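Local coordinates for suppressor protein MPT5 (Saccharomyces cerevisiae, PDB 5BZ1) that binds the 3'-UTR of target mRNAs through its Pumilio repeats, here holding an MFA2 RNA, and so regulates gene expression after transcription, at residues L247-F252 / N310-D315; V256-I261 / N319-T324. All coordinates share one frame; numbering follows the deposited sequence.

Contact 1: L247-F252 / N310-D315. With nucleotides of chain B.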
loop_
_atom_site.group_PDB
_atom_site.type_symbol
_atom_site.label_atom_id
_atom_site.label_comp_id
_atom_site.label_asym_id
_atom_site.label_seq_id
_atom_site.Cartn_x
_atom_site.Cartn_y
_atom_site.Cartn_z
ATOM N N LEU A 247 6.331 -16.338 -16.465
ATOM C CA LEU A 247 6.281 -15.295 -15.439
ATOM C C LEU A 247 7.644 -15.129 -14.767
ATOM O O LEU A 247 8.054 -14.017 -14.438
ATOM C CB LEU A 247 5.205 -15.607 -14.396
ATOM C CG LEU A 247 3.748 -15.513 -14.859
ATOM C CD1 LEU A 247 2.806 -16.108 -13.823
ATOM C CD2 LEU A 247 3.359 -14.072 -15.164
ATOM N N SER A 248 8.342 -16.246 -14.580
ATOM C CA SER A 248 9.688 -16.242 -14.020
ATOM C C SER A 248 10.685 -15.517 -14.923
ATOM O O SER A 248 11.725 -15.054 -14.457
ATOM C CB SER A 248 10.165 -17.677 -13.786
ATOM O OG SER A 248 9.364 -18.334 -12.827
ATOM N N CYS A 249 10.369 -15.432 -16.214
ATOM C CA CYS A 249 11.275 -14.825 -17.185
ATOM C C CYS A 249 10.907 -13.386 -17.549
ATOM O O CYS A 249 11.401 -12.849 -18.542
ATOM C CB CYS A 249 11.348 -15.675 -18.452
ATOM S SG CYS A 249 12.004 -17.337 -18.169
ATOM N N LEU A 250 10.055 -12.757 -16.747
ATOM C CA LEU A 250 9.690 -11.361 -16.989
ATOM C C LEU A 250 10.215 -10.455 -15.875
ATOM O O LEU A 250 10.322 -10.882 -14.727
ATOM C CB LEU A 250 8.177 -11.219 -17.163
ATOM C CG LEU A 250 7.597 -11.965 -18.367
ATOM C CD1 LEU A 250 6.077 -11.958 -18.343
ATOM C CD2 LEU A 250 8.108 -11.371 -19.676
ATOM N N LYS A 251 10.544 -9.213 -16.224
ATOM C CA LYS A 251 11.200 -8.285 -15.302
ATOM C C LYS A 251 10.494 -8.129 -13.953
ATOM O O LYS A 251 11.125 -8.213 -12.897
ATOM C CB LYS A 251 11.337 -6.909 -15.956
ATOM C CG LYS A 251 12.132 -5.893 -15.136
ATOM C CD LYS A 251 11.917 -4.484 -15.668
ATOM C CE LYS A 251 13.190 -3.649 -15.617
ATOM N NZ LYS A 251 13.751 -3.501 -14.251
ATOM N N PHE A 252 9.187 -7.892 -13.992
ATOM C CA PHE A 252 8.456 -7.576 -12.775
ATOM C C PHE A 252 7.920 -8.818 -12.060
ATOM O O PHE A 252 8.104 -8.964 -10.857
ATOM C CB PHE A 252 7.340 -6.566 -13.066
ATOM C CG PHE A 252 7.832 -5.290 -13.703
ATOM C CD1 PHE A 252 8.566 -4.367 -12.963
ATOM C CD2 PHE A 252 7.565 -5.014 -15.037
ATOM C CE1 PHE A 252 9.029 -3.192 -13.546
ATOM C CE2 PHE A 252 8.021 -3.843 -15.629
ATOM C CZ PHE A 252 8.755 -2.930 -14.882
ATOM N N ASN A 310 16.399 -25.541 -18.848
ATOM C CA ASN A 310 17.227 -25.032 -19.935
ATOM C C ASN A 310 16.937 -23.573 -20.306
ATOM O O ASN A 310 17.843 -22.827 -20.684
ATOM C CB ASN A 310 17.066 -25.913 -21.170
ATOM C CG ASN A 310 18.152 -25.675 -22.189
ATOM O OD1 ASN A 310 19.322 -25.531 -21.838
ATOM N ND2 ASN A 310 17.771 -25.615 -23.460
ATOM N N VAL A 311 15.669 -23.181 -20.213
ATOM C CA VAL A 311 15.259 -21.807 -20.498
ATOM C C VAL A 311 15.572 -20.893 -19.317
ATOM O O VAL A 311 16.106 -19.795 -19.490
ATOM C CB VAL A 311 13.757 -21.730 -20.831
ATOM C CG1 VAL A 311 13.260 -20.290 -20.811
ATOM C CG2 VAL A 311 13.483 -22.367 -22.181
ATOM N N LEU A 312 15.247 -21.366 -18.118
ATOM C CA LEU A 312 15.386 -20.580 -16.895
ATOM C C LEU A 312 16.837 -20.221 -16.553
ATOM O O LEU A 312 17.129 -19.081 -16.193
ATOM C CB LEU A 312 14.730 -21.318 -15.725
ATOM C CG LEU A 312 13.206 -21.424 -15.769
ATOM C CD1 LEU A 312 12.703 -22.474 -14.798
ATOM C CD2 LEU A 312 12.568 -20.076 -15.456
ATOM N N ILE A 313 17.742 -21.188 -16.673
ATOM C CA ILE A 313 19.146 -20.974 -16.325
ATOM C C ILE A 313 19.803 -19.959 -17.261
ATOM O O ILE A 313 20.842 -19.375 -16.942
ATOM C CB ILE A 313 19.935 -22.308 -16.351
ATOM C CG1 ILE A 313 21.216 -22.199 -15.525
ATOM C CG2 ILE A 313 20.239 -22.746 -17.786
ATOM C CD1 ILE A 313 22.040 -23.473 -15.505
ATOM N N ARG A 314 19.164 -19.746 -18.407
ATOM C CA ARG A 314 19.713 -18.952 -19.495
ATOM C C ARG A 314 19.068 -17.566 -19.560
ATOM O O ARG A 314 19.589 -16.653 -20.204
ATOM C CB ARG A 314 19.462 -19.695 -20.806
ATOM C CG ARG A 314 20.607 -19.689 -21.790
ATOM C CD ARG A 314 20.374 -20.748 -22.864
ATOM N NE ARG A 314 20.344 -22.098 -22.305
ATOM C CZ ARG A 314 21.417 -22.872 -22.168
ATOM N NH1 ARG A 314 22.609 -22.433 -22.553
ATOM N NH2 ARG A 314 21.300 -24.088 -21.649
ATOM N N ASP A 315 17.931 -17.414 -18.889
ATOM C CA ASP A 315 17.143 -16.190 -18.998
ATOM C C ASP A 315 17.628 -15.078 -18.064
ATOM O O ASP A 315 18.044 -15.343 -16.932
ATOM C CB ASP A 315 15.666 -16.491 -18.746
ATOM C CG ASP A 315 14.782 -15.283 -18.969
ATOM O OD1 ASP A 315 14.385 -15.046 -20.129
ATOM O OD2 ASP A 315 14.481 -14.574 -17.983
ATOM P P U B 3 17.025 -2.893 -12.162
ATOM O OP1 U B 3 16.792 -1.671 -12.974
ATOM O OP2 U B 3 18.133 -2.887 -11.170
ATOM O "O5'" U B 3 15.674 -3.281 -11.408
ATOM C "C5'" U B 3 15.090 -2.420 -10.445
ATOM C "C4'" U B 3 13.647 -2.140 -10.776
ATOM O "O4'" U B 3 12.895 -3.377 -10.857
ATOM C "C3'" U B 3 12.878 -1.302 -9.770
ATOM O "O3'" U B 3 13.152 0.080 -9.917
ATOM C "C2'" U B 3 11.428 -1.672 -10.069
ATOM O "O2'" U B 3 10.944 -0.944 -11.189
ATOM C "C1'" U B 3 11.558 -3.150 -10.467
ATOM N N1 U B 3 11.217 -4.068 -9.357
ATOM C C2 U B 3 9.875 -4.378 -9.184
ATOM O O2 U B 3 8.992 -3.923 -9.892
ATOM N N3 U B 3 9.601 -5.231 -8.144
ATOM C C4 U B 3 10.518 -5.796 -7.279
ATOM O O4 U B 3 10.114 -6.546 -6.385
ATOM C C5 U B 3 11.884 -5.432 -7.529
ATOM C C6 U B 3 12.190 -4.600 -8.537
ATOM P P G B 2 21.856 -5.733 -12.612
ATOM O OP1 G B 2 21.923 -4.287 -12.927
ATOM O OP2 G B 2 22.386 -6.238 -11.319
ATOM O "O5'" G B 2 20.337 -6.184 -12.719
ATOM C "C5'" G B 2 19.641 -6.114 -13.953
ATOM C "C4'" G B 2 18.165 -6.308 -13.746
ATOM O "O4'" G B 2 17.914 -7.649 -13.262
ATOM C "C3'" G B 2 17.532 -5.414 -12.696
ATOM O "O3'" G B 2 17.248 -4.116 -13.186
ATOM C "C2'" G B 2 16.297 -6.206 -12.283
ATOM O "O2'" G B 2 15.239 -6.026 -13.214
ATOM C "C1'" G B 2 16.805 -7.647 -12.391
ATOM N N9 G B 2 17.228 -8.192 -11.085
ATOM C C8 G B 2 18.349 -7.882 -10.348
ATOM N N7 G B 2 18.410 -8.551 -9.227
ATOM C C5 G B 2 17.270 -9.344 -9.216
ATOM C C6 G B 2 16.795 -10.277 -8.258
ATOM O O6 G B 2 17.304 -10.610 -7.184
ATOM N N1 G B 2 15.597 -10.852 -8.663
ATOM C C2 G B 2 14.942 -10.562 -9.835
ATOM N N2 G B 2 13.794 -11.218 -10.056
ATOM N N3 G B 2 15.370 -9.694 -10.733
ATOM C C4 G B 2 16.531 -9.126 -10.360
HETATM O O HOH W 1 13.457 -12.437 -20.720
#
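C249 and D315 stand opposite each other with their CA atoms 6.3 Å apart, C249 in the turn after helix 244-248 and D315 in the turn before the next helix: 247-252 runs out of helix 244-248 and 310-315 out of helix 309-312. In 310-315 the backbone bonds R314 N to V311 O and D315 N to L312 O continue the turn beyond V311 and L312. No direct hydrogen bond joins the segments. Instead the carboxylate of D315 lies against the C249 side chain, with D315 OD2 3.3 Å from C249 CA and D315 CG 3.5 Å from C249 SG. CG of D315 is anti to its backbone N (chi1 -175°), which places CG beside the C249 side chain. Its two oxygens have separate work: OD2 accepts hydrogen bonds from F317 N and G318 N, capping the turn into the next helix, while OD1 accepts a 2.8 Å bond from a water that also donates to C249 O at 3.0 Å. Beside this polar link the packing is apolar. L312 reaches across with CD2, which meets S248 CB at 3.8 Å and C249 SG at 3.9 Å, and F305 of helix 288-307 touches both S248 and L312. The OG of S248 is turned back to L244 O. On the RNA side, K251 bends at chi3 and chi4 and gives NZ to O2' of G2 of chain B at 3.1 Å. The chemistry is that of a junction between Pumilio repeats 7 and 8, closed by van der Waals packing and one water bridge, with the acid's charge probably steadied by the two N-H groups that bond to it.

Contact 2: V256-I261 / N319-T324. With nucleotides of chain B.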
loop_
_atom_site.group_PDB
_atom_site.type_symbol
_atom_site.label_atom_id
_atom_site.label_comp_id
_atom_site.label_asym_id
_atom_site.label_seq_id
_atom_site.Cartn_x
_atom_site.Cartn_y
_atom_site.Cartn_z
ATOM N N VAL A 256 7.854 -11.627 -8.037
ATOM C CA VAL A 256 6.697 -12.217 -7.379
ATOM C C VAL A 256 6.906 -13.724 -7.218
ATOM O O VAL A 256 6.578 -14.300 -6.177
ATOM C CB VAL A 256 5.404 -11.945 -8.165
ATOM C CG1 VAL A 256 4.205 -12.569 -7.466
ATOM C CG2 VAL A 256 5.195 -10.447 -8.335
ATOM N N VAL A 257 7.460 -14.353 -8.253
ATOM C CA VAL A 257 7.768 -15.781 -8.218
ATOM C C VAL A 257 8.758 -16.107 -7.098
ATOM O O VAL A 257 8.548 -17.049 -6.331
ATOM C CB VAL A 257 8.331 -16.274 -9.563
ATOM C CG1 VAL A 257 8.734 -17.736 -9.474
ATOM C CG2 VAL A 257 7.304 -16.081 -10.662
ATOM N N GLU A 258 9.831 -15.323 -7.005
ATOM C CA GLU A 258 10.831 -15.503 -5.954
ATOM C C GLU A 258 10.224 -15.367 -4.558
ATOM O O GLU A 258 10.496 -16.176 -3.670
ATOM C CB GLU A 258 11.963 -14.489 -6.107
ATOM C CG GLU A 258 12.819 -14.663 -7.349
ATOM C CD GLU A 258 14.035 -13.756 -7.333
ATOM O OE1 GLU A 258 13.929 -12.610 -7.819
ATOM O OE2 GLU A 258 15.094 -14.189 -6.832
ATOM N N LYS A 259 9.416 -14.332 -4.360
ATOM C CA LYS A 259 8.795 -14.115 -3.062
ATOM C C LYS A 259 7.861 -15.274 -2.720
ATOM O O LYS A 259 7.781 -15.694 -1.568
ATOM C CB LYS A 259 8.030 -12.795 -3.029
ATOM C CG LYS A 259 7.479 -12.468 -1.650
ATOM C CD LYS A 259 7.081 -11.018 -1.538
ATOM C CE LYS A 259 6.814 -10.630 -0.092
ATOM N NZ LYS A 259 8.060 -10.517 0.715
ATOM N N PHE A 260 7.171 -15.791 -3.732
ATOM C CA PHE A 260 6.262 -16.916 -3.556
ATOM C C PHE A 260 7.037 -18.157 -3.110
ATOM O O PHE A 260 6.641 -18.848 -2.168
ATOM C CB PHE A 260 5.509 -17.185 -4.861
ATOM C CG PHE A 260 4.461 -18.261 -4.754
ATOM C CD1 PHE A 260 3.250 -18.007 -4.127
ATOM C CD2 PHE A 260 4.681 -19.521 -5.298
ATOM C CE1 PHE A 260 2.280 -18.994 -4.029
ATOM C CE2 PHE A 260 3.715 -20.512 -5.206
ATOM C CZ PHE A 260 2.515 -20.248 -4.568
ATOM N N ILE A 261 8.149 -18.427 -3.789
ATOM C CA ILE A 261 8.990 -19.577 -3.474
ATOM C C ILE A 261 9.587 -19.481 -2.068
ATOM O O ILE A 261 9.534 -20.448 -1.301
ATOM C CB ILE A 261 10.099 -19.761 -4.526
ATOM C CG1 ILE A 261 9.488 -20.208 -5.856
ATOM C CG2 ILE A 261 11.136 -20.779 -4.059
ATOM C CD1 ILE A 261 10.471 -20.234 -7.017
ATOM N N ASN A 319 16.880 -16.794 -14.225
ATOM C CA ASN A 319 17.993 -17.350 -13.468
ATOM C C ASN A 319 17.910 -17.000 -11.981
ATOM O O ASN A 319 18.384 -17.757 -11.133
ATOM C CB ASN A 319 19.336 -16.914 -14.064
ATOM C CG ASN A 319 19.720 -15.494 -13.680
ATOM O OD1 ASN A 319 20.356 -15.270 -12.649
ATOM N ND2 ASN A 319 19.345 -14.528 -14.516
ATOM N N TYR A 320 17.299 -15.857 -11.671
ATOM C CA TYR A 320 17.117 -15.437 -10.285
ATOM C C TYR A 320 16.125 -16.345 -9.556
ATOM O O TYR A 320 16.364 -16.766 -8.424
ATOM C CB TYR A 320 16.633 -13.983 -10.219
ATOM C CG TYR A 320 17.683 -12.955 -10.584
ATOM C CD1 TYR A 320 18.692 -12.616 -9.689
ATOM C CD2 TYR A 320 17.658 -12.315 -11.816
ATOM C CE1 TYR A 320 19.653 -11.672 -10.018
ATOM C CE2 TYR A 320 18.614 -11.374 -12.155
ATOM C CZ TYR A 320 19.606 -11.056 -11.253
ATOM O OH TYR A 320 20.554 -10.117 -11.589
ATOM N N ALA A 321 15.001 -16.629 -10.204
ATOM C CA ALA A 321 14.007 -17.532 -9.635
ATOM C C ALA A 321 14.595 -18.932 -9.456
ATOM O O ALA A 321 14.325 -19.607 -8.459
ATOM C CB ALA A 321 12.770 -17.578 -10.510
ATOM N N LEU A 322 15.397 -19.365 -10.425
ATOM C CA LEU A 322 16.060 -20.665 -10.345
ATOM C C LEU A 322 17.024 -20.714 -9.164
ATOM O O LEU A 322 17.003 -21.666 -8.379
ATOM C CB LEU A 322 16.808 -20.972 -11.642
ATOM C CG LEU A 322 17.644 -22.255 -11.643
ATOM C CD1 LEU A 322 16.762 -23.481 -11.491
ATOM C CD2 LEU A 322 18.485 -22.364 -12.907
ATOM N N GLN A 323 17.863 -19.687 -9.045
ATOM C CA GLN A 323 18.826 -19.593 -7.951
ATOM C C GLN A 323 18.155 -19.581 -6.576
ATOM O O GLN A 323 18.674 -20.153 -5.618
ATOM C CB GLN A 323 19.711 -18.353 -8.114
ATOM C CG GLN A 323 20.784 -18.479 -9.193
ATOM C CD GLN A 323 21.692 -17.268 -9.250
ATOM O OE1 GLN A 323 22.433 -16.989 -8.306
ATOM N NE2 GLN A 323 21.632 -16.536 -10.357
ATOM N N THR A 324 17.004 -18.924 -6.487
ATOM C CA THR A 324 16.252 -18.881 -5.238
ATOM C C THR A 324 15.769 -20.281 -4.848
ATOM O O THR A 324 15.837 -20.667 -3.680
ATOM C CB THR A 324 15.065 -17.910 -5.338
ATOM O OG1 THR A 324 15.556 -16.564 -5.374
ATOM C CG2 THR A 324 14.123 -18.072 -4.150
ATOM P P G B 2 21.856 -5.733 -12.612
ATOM O OP1 G B 2 21.923 -4.287 -12.927
ATOM O OP2 G B 2 22.386 -6.238 -11.319
ATOM O "O5'" G B 2 20.337 -6.184 -12.719
ATOM C "C5'" G B 2 19.641 -6.114 -13.953
ATOM C "C4'" G B 2 18.165 -6.308 -13.746
ATOM O "O4'" G B 2 17.914 -7.649 -13.262
ATOM C "C3'" G B 2 17.532 -5.414 -12.696
ATOM O "O3'" G B 2 17.248 -4.116 -13.186
ATOM C "C2'" G B 2 16.297 -6.206 -12.283
ATOM O "O2'" G B 2 15.239 -6.026 -13.214
ATOM C "C1'" G B 2 16.805 -7.647 -12.391
ATOM N N9 G B 2 17.228 -8.192 -11.085
ATOM C C8 G B 2 18.349 -7.882 -10.348
ATOM N N7 G B 2 18.410 -8.551 -9.227
ATOM C C5 G B 2 17.270 -9.344 -9.216
ATOM C C6 G B 2 16.795 -10.277 -8.258
ATOM O O6 G B 2 17.304 -10.610 -7.184
ATOM N N1 G B 2 15.597 -10.852 -8.663
ATOM C C2 G B 2 14.942 -10.562 -9.835
ATOM N N2 G B 2 13.794 -11.218 -10.056
ATOM N N3 G B 2 15.370 -9.694 -10.733
ATOM C C4 G B 2 16.531 -9.126 -10.360
ATOM O "O5'" U B 1 25.573 -8.110 -12.292
ATOM C "C5'" U B 1 25.569 -7.752 -13.667
ATOM C "C4'" U B 1 24.297 -8.191 -14.348
ATOM O "O4'" U B 1 24.284 -9.635 -14.486
ATOM C "C3'" U B 1 23.003 -7.876 -13.613
ATOM O "O3'" U B 1 22.579 -6.536 -13.802
ATOM C "C2'" U B 1 22.037 -8.915 -14.176
ATOM O "O2'" U B 1 21.532 -8.511 -15.441
ATOM C "C1'" U B 1 22.963 -10.118 -14.385
ATOM N N1 U B 1 22.894 -11.089 -13.268
ATOM C C2 U B 1 21.943 -12.096 -13.360
ATOM O O2 U B 1 21.179 -12.196 -14.308
ATOM N N3 U B 1 21.912 -12.973 -12.303
ATOM C C4 U B 1 22.721 -12.945 -11.185
ATOM O O4 U B 1 22.568 -13.812 -10.320
ATOM C C5 U B 1 23.682 -11.880 -11.164
ATOM C C6 U B 1 23.741 -11.007 -12.180
#
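E258 reaches from helix 256-261 to T324 and Y320 of helix 319-324, whose axis runs nearly parallel to its own, at 7° and 9.2 Å. The tight part is around the carboxylate. E258 OE1 accepts the N-H groups of N1 and N2 of G2 of chain B, each at 2.6 Å, a fork on the guanine's Watson-Crick edge. E258 OE2 lies 2.8 Å from T324 OG1, whose proton could instead go to Y320 O, and the E258 and T324 side chains cross at about a right angle. Chi1 of E258 (-67°) sets CG beside the backbone N, and the extended chain beyond it brings the carboxylate to the base. Y320 is the spacer between bases: C5 of G2 of chain B sits 3.4 Å above the centre of its ring, and U1 of chain B lies on the opposite side, where Y320 OH comes to 3.0 Å from its C2. An alanine in place of Y320 would probably leave a gap between G2 and U1 of chain B, both bases losing the ring that separates and supports them. U1 of chain B is read by N319, whose OD1 accepts from its N3 while ND2 donates to its O2, and by Q323, whose NE2 donates to its O4. Away from the RNA the packing is looser and mostly apolar: V257 CG1 stands 4.2 Å from A321 CB, I261 CG2 is 4.0 Å from T324 CG2, and F305 of helix 288-307 backs V257, I261 and A321. Edge-reading side chains from successive helices, with an aromatic ring stacked between neighbouring bases, are the RNA-recognition arrangement of the PUF family, here between Pumilio repeats 7 and 8.

From the N terminus, the chain leaves helix 244-248 through 247-252, enters helix 253-273 with 256-261, passes helix 288-307, then repeats the same order: 310-315 runs out of helix 309-312, and 319-324 lies in helix 318-326. Contact 1 and contact 2 each close a loop with 57 residues between their segments, and the two loops cross rather than nest, as expected when one repeat is laid beside the next. Their centres are 10 Å apart. They also touch directly, S248 on V257 in repeat 7 and I313 on L322 in repeat 8. Contact 1 ties the helix ends and turns ahead of the RNA-binding helices, contact 2 those helices themselves.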